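Local coordinates for versicolorin reductase (Brucella melitensis, PDB 4NIM), which probably catalyses an NAD(P)-dependent oxidation or reduction as a short-chain dehydrogenase/reductase, although its physiological substrate is not established, at residues Val149-Met154 and Arg239-Leu244; Val72-Glu75 and Asp79-Arg82; Leu34-Gly39 and Leu63-Val68. All coordinates share one frame; numbering follows the deposited sequence.

Interaction 1 (Val149-Met154 and Arg239-Leu244); sequences VNVSSM and RAIAFL
The flat groups that Val149 touches on the helix segment Arg239-Leu244 are backbone carbonyls, not rings: its CG2 lies 4.0 Å from Ile241 O and equally 4.0 Å from Leu244 C. Everything else in the contact is branched aliphatic. CG2 also meets Leu244 CB at 3.8 Å, the two side chains crossing at about a right angle. The other branch, CG1, is put anti to the backbone N (chi1 -177°) and comes within 4.1 Å of both Ile241 CG2 and Leu244 CD1. Val149 thus spreads its two methyls over one turn of the helix. In a Rossmann-type SDR fold this is an inner strand of the parallel sheet, 147-153, being covered by helix 234-245, which runs roughly antiparallel to it; the segment axes lie 9.3 Å apart at an angle of 147°. Two residues further along the strand, Val151 sends CG2 to Ile241 CD1, 3.9 Å away. The extended end of Ile241 (chi2 174°) carries CD1 out to this valine while CG2 stays with Val149. All four residues are buried. Helix 26-37 packs alongside on the same layer, with Leu27 on Val151 and Thr31 on Ile241. Where the strand ends, Ser153 OG has a weak hydrogen bond with Tyr166 OH, consistent with the Ser-Tyr-Lys active site of SDR enzymes, and Lys170 touches Ser153.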
loop_
_atom_site.group_PDB
_atom_site.type_symbol
_atom_site.label_atom_id
_atom_site.label_comp_id
_atom_site.label_asym_id
_atom_site.label_seq_id
_atom_site.Cartn_x
_atom_site.Cartn_y
_atom_site.Cartn_z
ATOM N N VAL A 149 -3.428 -2.724 4.829
ATOM C CA VAL A 149 -2.769 -1.405 5.019
ATOM C C VAL A 149 -2.642 -0.765 3.643
ATOM O O VAL A 149 -2.007 -1.301 2.735
ATOM C CB VAL A 149 -1.405 -1.476 5.697
ATOM C CG1 VAL A 149 -0.820 -0.075 5.913
ATOM C CG2 VAL A 149 -1.478 -2.222 7.026
ATOM N N ASN A 150 -3.353 0.336 3.451
ATOM C CA ASN A 150 -3.212 1.135 2.256
ATOM C C ASN A 150 -2.171 2.237 2.442
ATOM O O ASN A 150 -2.222 2.982 3.437
ATOM C CB ASN A 150 -4.558 1.742 1.897
ATOM C CG ASN A 150 -5.566 0.673 1.516
ATOM O OD1 ASN A 150 -5.174 -0.343 0.933
ATOM N ND2 ASN A 150 -6.832 0.871 1.865
ATOM N N VAL A 151 -1.234 2.352 1.521
ATOM C CA VAL A 151 -0.259 3.437 1.601
ATOM C C VAL A 151 -0.790 4.582 0.711
ATOM O O VAL A 151 -0.791 4.491 -0.522
ATOM C CB VAL A 151 1.115 3.023 1.155
ATOM C CG1 VAL A 151 2.107 4.210 1.253
ATOM C CG2 VAL A 151 1.636 1.862 2.043
ATOM N N SER A 152 -1.287 5.618 1.356
ATOM C CA SER A 152 -1.829 6.766 0.677
ATOM C C SER A 152 -0.841 7.925 0.886
ATOM O O SER A 152 0.351 7.689 1.040
ATOM C CB SER A 152 -3.213 7.098 1.207
ATOM O OG SER A 152 -3.806 8.144 0.468
ATOM N N SER A 153 -1.313 9.170 0.761
ATOM C CA SER A 153 -0.409 10.306 0.706
ATOM C C SER A 153 -0.856 11.457 1.578
ATOM O O SER A 153 -2.054 11.653 1.803
ATOM C CB SER A 153 -0.312 10.749 -0.769
ATOM O OG SER A 153 0.490 11.902 -0.927
ATOM N N MET A 154 0.084 12.322 1.964
ATOM C CA MET A 154 -0.267 13.597 2.601
ATOM C C MET A 154 -0.987 14.513 1.631
ATOM O O MET A 154 -1.570 15.505 2.012
ATOM C CB MET A 154 0.969 14.328 3.158
ATOM C CG MET A 154 1.556 13.629 4.362
ATOM S SD MET A 154 0.489 13.532 5.833
ATOM C CE MET A 154 0.363 15.209 6.349
ATOM N N ARG A 239 7.934 0.279 9.630
ATOM C CA ARG A 239 7.600 0.039 11.029
ATOM C C ARG A 239 6.174 0.434 11.354
ATOM O O ARG A 239 5.490 -0.277 12.070
ATOM C CB ARG A 239 8.616 0.703 11.965
ATOM C CG ARG A 239 9.952 -0.060 11.937
ATOM C CD ARG A 239 11.011 0.490 12.896
ATOM N NE ARG A 239 10.817 1.919 13.057
ATOM C CZ ARG A 239 11.594 2.731 13.778
ATOM N NH1 ARG A 239 12.697 2.268 14.385
ATOM N NH2 ARG A 239 11.261 4.017 13.847
ATOM N N ALA A 240 5.723 1.544 10.803
ATOM C CA ALA A 240 4.346 1.996 11.007
ATOM C C ALA A 240 3.373 1.049 10.308
ATOM O O ALA A 240 2.310 0.719 10.827
ATOM C CB ALA A 240 4.200 3.418 10.487
ATOM N N ILE A 241 3.758 0.582 9.137
ATOM C CA ILE A 241 2.964 -0.404 8.432
ATOM C C ILE A 241 2.836 -1.681 9.245
ATOM O O ILE A 241 1.715 -2.228 9.398
ATOM C CB ILE A 241 3.555 -0.689 7.032
ATOM C CG1 ILE A 241 3.373 0.566 6.123
ATOM C CG2 ILE A 241 2.865 -1.889 6.379
ATOM C CD1 ILE A 241 4.043 0.442 4.776
ATOM N N ALA A 242 3.963 -2.206 9.735
ATOM C CA ALA A 242 3.918 -3.370 10.583
ATOM C C ALA A 242 2.978 -3.233 11.790
ATOM O O ALA A 242 2.209 -4.183 12.107
ATOM C CB ALA A 242 5.325 -3.767 11.024
ATOM N N PHE A 243 3.003 -2.069 12.440
ATOM C CA PHE A 243 2.092 -1.810 13.546
ATOM C C PHE A 243 0.660 -2.054 13.100
ATOM O O PHE A 243 -0.083 -2.818 13.730
ATOM C CB PHE A 243 2.282 -0.395 14.115
ATOM C CG PHE A 243 1.165 0.075 15.040
ATOM C CD1 PHE A 243 1.062 -0.399 16.349
ATOM C CD2 PHE A 243 0.249 1.033 14.612
ATOM C CE1 PHE A 243 0.065 0.050 17.206
ATOM C CE2 PHE A 243 -0.759 1.486 15.473
ATOM C CZ PHE A 243 -0.843 1.002 16.761
ATOM N N LEU A 244 0.287 -1.416 11.978
ATOM C CA LEU A 244 -1.066 -1.463 11.480
ATOM C C LEU A 244 -1.462 -2.831 10.955
ATOM O O LEU A 244 -2.634 -3.164 10.999
ATOM C CB LEU A 244 -1.297 -0.439 10.361
ATOM C CG LEU A 244 -1.126 1.027 10.750
ATOM C CD1 LEU A 244 -1.161 1.950 9.517
ATOM C CD2 LEU A 244 -2.226 1.398 11.722
#

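Interaction 2 (Val72-Glu75 and Asp79-Arg82); sequences VDLE and DCRR
Asp79, in the first turn of helix 77-91, reaches back to the loop at Val72 and Asp73. Its CB meets Asp73 O at 3.4 Å and lies 4.0 Å from Val72 CB, the valine and aspartate side chains sliding past each other in opposite directions. Chi1 of -80° sets CG beside the helix backbone N, which turns the carboxylate toward the loop. There OD2 accepts from Asp73 N at 2.8 Å in a nearly straight bond (174°), on its anti side and 17° out of the carboxylate plane. The same oxygen lies 3.3 Å from Asp73 O, two acceptors that do not bond to each other. OD1 faces Arg82, but that ion pair is doubtful because it is too short and the arginine has a second conformer. One residue along each segment, Cys80 SG sits 3.4 Å from Leu74 O and 4.0 Å from Leu74 CD2. Asp73 in turn uses OD1 to accept from Glu75 N at 3.1 Å, the donor standing well above the carboxylate plane. This Asx turn leads from strand 66-71 into helix 77-91, at a beta-alpha junction where SDR enzymes usually have an aspartate beside the cofactor's adenine pocket.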
loop_
_atom_site.group_PDB
_atom_site.type_symbol
_atom_site.label_atom_id
_atom_site.label_comp_id
_atom_site.label_asym_id
_atom_site.label_seq_id
_atom_site.Cartn_x
_atom_site.Cartn_y
_atom_site.Cartn_z
ATOM N N VAL A 72 4.020 -8.410 -12.601
ATOM C CA VAL A 72 2.729 -7.799 -12.922
ATOM C C VAL A 72 2.806 -6.414 -13.544
ATOM O O VAL A 72 3.797 -5.705 -13.415
ATOM C CB VAL A 72 1.857 -7.651 -11.651
ATOM C CG1 VAL A 72 1.485 -9.013 -11.075
ATOM C CG2 VAL A 72 2.551 -6.766 -10.610
ATOM N N ASP A 73 1.714 -6.032 -14.177
ATOM C CA ASP A 73 1.407 -4.645 -14.499
ATOM C C ASP A 73 0.128 -4.336 -13.708
ATOM O O ASP A 73 -0.938 -4.882 -14.016
ATOM C CB ASP A 73 1.162 -4.527 -16.005
ATOM C CG ASP A 73 0.655 -3.150 -16.418
ATOM O OD1 ASP A 73 0.620 -2.201 -15.601
ATOM O OD2 ASP A 73 0.287 -3.059 -17.597
ATOM N N LEU A 74 0.242 -3.537 -12.651
ATOM C CA LEU A 74 -0.915 -3.300 -11.783
ATOM C C LEU A 74 -2.057 -2.544 -12.479
ATOM O O LEU A 74 -3.187 -2.516 -11.972
ATOM C CB LEU A 74 -0.509 -2.568 -10.495
ATOM C CG LEU A 74 0.306 -3.330 -9.481
ATOM C CD1 LEU A 74 0.658 -2.397 -8.319
ATOM C CD2 LEU A 74 -0.443 -4.568 -8.996
ATOM N N GLU A 75 -1.793 -2.006 -13.656
ATOM C CA GLU A 75 -2.899 -1.366 -14.460
ATOM C C GLU A 75 -3.852 -2.409 -14.983
ATOM O O GLU A 75 -4.972 -2.105 -15.376
ATOM C CB GLU A 75 -2.344 -0.581 -15.633
ATOM C CG GLU A 75 -1.482 0.579 -15.187
ATOM C CD GLU A 75 -0.879 1.341 -16.360
ATOM O OE1 GLU A 75 -1.576 1.529 -17.402
ATOM O OE2 GLU A 75 0.293 1.751 -16.224
ATOM N N ASP A 79 -3.972 -9.054 -13.493
ATOM C CA ASP A 79 -2.687 -9.159 -12.809
ATOM C C ASP A 79 -2.887 -8.937 -11.303
ATOM O O ASP A 79 -2.334 -9.673 -10.459
ATOM C CB ASP A 79 -1.670 -8.163 -13.364
ATOM C CG ASP A 79 -1.035 -8.613 -14.652
ATOM O OD1 ASP A 79 -1.383 -9.702 -15.187
ATOM O OD2 ASP A 79 -0.118 -7.901 -15.112
ATOM N N CYS A 80 -3.714 -7.972 -10.964
ATOM C CA CYS A 80 -4.078 -7.726 -9.575
ATOM C C CYS A 80 -4.673 -8.968 -8.945
ATOM O O CYS A 80 -4.251 -9.403 -7.853
ATOM C CB CYS A 80 -5.071 -6.549 -9.456
ATOM S SG CYS A 80 -4.288 -4.983 -9.932
ATOM N N ARG A 81 -5.636 -9.553 -9.635
ATOM C CA ARG A 81 -6.241 -10.787 -9.148
ATOM C C ARG A 81 -5.235 -11.941 -9.011
ATOM O O ARG A 81 -5.324 -12.689 -8.039
ATOM C CB ARG A 81 -7.416 -11.200 -10.013
ATOM C CG ARG A 81 -8.534 -10.175 -9.963
ATOM C CD ARG A 81 -9.568 -10.504 -11.010
ATOM N NE ARG A 81 -10.769 -9.762 -10.722
ATOM C CZ ARG A 81 -11.660 -9.378 -11.605
ATOM N NH1 ARG A 81 -11.475 -9.624 -12.903
ATOM N NH2 ARG A 81 -12.730 -8.708 -11.171
ATOM N N ARG A 82 -4.314 -12.060 -9.970
ATOM C CA ARG A 82 -3.314 -13.139 -9.943
ATOM C C ARG A 82 -2.388 -13.059 -8.730
ATOM O O ARG A 82 -1.947 -14.103 -8.206
ATOM C CB ARG A 82 -2.498 -13.179 -11.239
ATOM C CG ARG A 82 -1.702 -14.470 -11.418
ATOM C CD ARG A 82 -1.358 -14.737 -12.881
ATOM N NE ARG A 82 -0.571 -13.658 -13.461
ATOM C CZ ARG A 82 -1.058 -12.754 -14.303
ATOM N NH1 ARG A 82 -2.331 -12.804 -14.683
ATOM N NH2 ARG A 82 -0.265 -11.794 -14.756
#

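Interaction 3 (Leu34-Gly39 and Leu63-Val68); sequences LFAERG and LGAKAV
Ala36 and Ala65 mark the closest passage of the two backbones, their CA atoms 5.3 Å apart, where the last turn of a helix meets the bend between another helix and a strand. Both helices finish in a Schellman motif with a glycine at positive phi. Gly39 (phi 95°) closes helix 26-37 by giving its N to Ala36 O at 2.9 Å, while Ala40 N bonds to Phe35 O. Gly64 (phi 114°) does the same for helix 50-63 and turns the chain toward strand 66-71, so that Leu63 and Ala65, before and after it, both direct CB at the facing helix. Both converge on the Ala36 methyl: its CB lies 3.8 Å from Leu63 CB and 3.9 Å from Ala65 CB. With no atom beyond CB on either alanine, the bend can approach the helix this closely. Leu63 is the long member. Its CG is anti to the carbonyl carbon (chi1 -69°), and the forked end crosses Glu37 at a slant, with CD1 4.1 Å and CD2 4.2 Å from Glu37 CG. Only the aliphatic part of the glutamate is used there; the rest of its chain continues extended, and both residues are exposed, forming the outer margin of the contact. On another side of the helix, Leu34 CD2 lies 4.0 Å above the centre of the Arg38 guanidinium. Beneath the alanines is strand 42-47, whose Leu43 touches both Ala36 and Ala65, and Leu60 of helix 50-63 adds to the packing on Ala36. The contact therefore brings together the ends of two consecutive connecting helices of the Rossmann fold, one leading into strand 42-47 and the other into one of the two edge strands, 66-71, while helix 234-245 flanks helix 26-37 through Phe35 and Arg38.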
loop_
_atom_site.group_PDB
_atom_site.type_symbol
_atom_site.label_atom_id
_atom_site.label_comp_id
_atom_site.label_asym_id
_atom_site.label_seq_id
_atom_site.Cartn_x
_atom_site.Cartn_y
_atom_site.Cartn_z
ATOM N N LEU A 34 11.249 -6.176 6.404
ATOM C CA LEU A 34 10.908 -6.073 7.816
ATOM C C LEU A 34 9.968 -7.231 8.238
ATOM O O LEU A 34 10.112 -7.814 9.325
ATOM C CB LEU A 34 10.249 -4.714 8.114
ATOM C CG LEU A 34 9.857 -4.539 9.567
ATOM C CD1 LEU A 34 11.098 -4.593 10.471
ATOM C CD2 LEU A 34 9.067 -3.253 9.780
ATOM N N PHE A 35 8.993 -7.530 7.389
ATOM C CA PHE A 35 8.027 -8.592 7.682
ATOM C C PHE A 35 8.763 -9.920 7.860
ATOM O O PHE A 35 8.471 -10.654 8.775
ATOM C CB PHE A 35 6.981 -8.724 6.601
ATOM C CG PHE A 35 5.826 -7.762 6.751
ATOM C CD1 PHE A 35 5.967 -6.569 7.462
ATOM C CD2 PHE A 35 4.601 -8.058 6.196
ATOM C CE1 PHE A 35 4.890 -5.716 7.620
ATOM C CE2 PHE A 35 3.522 -7.175 6.332
ATOM C CZ PHE A 35 3.670 -6.013 7.043
ATOM N N ALA A 36 9.703 -10.210 6.976
ATOM C CA ALA A 36 10.538 -11.424 7.098
ATOM C C ALA A 36 11.377 -11.415 8.382
ATOM O O ALA A 36 11.456 -12.433 9.132
ATOM C CB ALA A 36 11.422 -11.554 5.866
ATOM N N GLU A 37 11.999 -10.273 8.654
ATOM C CA GLU A 37 12.788 -10.099 9.883
ATOM C C GLU A 37 11.933 -10.342 11.121
ATOM O O GLU A 37 12.430 -10.819 12.132
ATOM C CB GLU A 37 13.449 -8.715 9.932
ATOM C CG GLU A 37 14.540 -8.531 8.873
ATOM C CD GLU A 37 15.110 -7.099 8.789
ATOM O OE1 GLU A 37 14.395 -6.115 9.103
ATOM O OE2 GLU A 37 16.292 -6.944 8.406
ATOM N N ARG A 38 10.643 -10.041 11.040
ATOM C CA ARG A 38 9.740 -10.274 12.163
ATOM C C ARG A 38 8.961 -11.567 12.088
ATOM O O ARG A 38 7.956 -11.716 12.791
ATOM C CB ARG A 38 8.790 -9.097 12.324
ATOM C CG ARG A 38 9.531 -7.850 12.761
ATOM C CD ARG A 38 8.583 -6.685 12.987
ATOM N NE ARG A 38 9.328 -5.467 13.294
ATOM C CZ ARG A 38 8.774 -4.322 13.687
ATOM N NH1 ARG A 38 7.463 -4.241 13.851
ATOM N NH2 ARG A 38 9.542 -3.270 13.935
ATOM N N GLY A 39 9.429 -12.506 11.261
ATOM C CA GLY A 39 8.959 -13.888 11.329
ATOM C C GLY A 39 7.846 -14.242 10.380
ATOM O O GLY A 39 7.177 -15.263 10.554
ATOM N N LEU A 63 16.285 -14.338 4.867
ATOM C CA LEU A 63 15.793 -13.792 6.143
ATOM C C LEU A 63 14.823 -14.730 6.844
ATOM O O LEU A 63 14.421 -14.474 7.979
ATOM C CB LEU A 63 15.093 -12.433 5.917
ATOM C CG LEU A 63 16.031 -11.298 5.504
ATOM C CD1 LEU A 63 15.224 -10.065 5.109
ATOM C CD2 LEU A 63 17.042 -10.976 6.609
ATOM N N GLY A 64 14.395 -15.793 6.168
ATOM C CA GLY A 64 13.520 -16.787 6.778
ATOM C C GLY A 64 12.110 -16.934 6.263
ATOM O O GLY A 64 11.367 -17.770 6.769
ATOM N N ALA A 65 11.703 -16.124 5.280
ATOM C CA ALA A 65 10.344 -16.206 4.744
ATOM C C ALA A 65 10.332 -16.990 3.441
ATOM O O ALA A 65 11.238 -16.819 2.633
ATOM C CB ALA A 65 9.835 -14.795 4.477
ATOM N N LYS A 66 9.334 -17.826 3.212
ATOM C CA LYS A 66 9.103 -18.358 1.844
ATOM C C LYS A 66 8.564 -17.194 1.051
ATOM O O LYS A 66 7.741 -16.452 1.551
ATOM C CB LYS A 66 8.088 -19.516 1.810
ATOM N N ALA A 67 9.068 -16.998 -0.153
ATOM C CA ALA A 67 8.739 -15.804 -0.909
ATOM C C ALA A 67 8.363 -16.264 -2.292
ATOM O O ALA A 67 8.975 -17.181 -2.821
ATOM C CB ALA A 67 9.932 -14.837 -0.942
ATOM N N VAL A 68 7.322 -15.656 -2.832
ATOM C CA VAL A 68 6.861 -15.896 -4.169
ATOM C C VAL A 68 6.888 -14.550 -4.841
ATOM O O VAL A 68 6.412 -13.571 -4.264
ATOM C CB VAL A 68 5.413 -16.420 -4.140
ATOM C CG1 VAL A 68 4.799 -16.375 -5.537
ATOM C CG2 VAL A 68 5.405 -17.830 -3.551
#

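Interaction 1 is the most central of the three, a wholly buried aliphatic contact between an inner strand and its covering helix. Interactions 2 and 3 are partly buried and lie farther out, toward the sheet's edge strand 66-71, which enters from interaction 3 and runs on into the loop of interaction 2. Their chemistry differs: interaction 2 is polar, built on a carboxylate gripping a backbone N-H, whereas interaction 3 packs alanines and a leucine between two glycine-capped helix ends. Interactions 1 and 3 touch directly, Ala242 CA lying 3.9 Å from Phe35 CE1, through neighbouring helices 234-245 and 26-37. Interaction 2 stays about 11 Å from interaction 1 between nearest atoms.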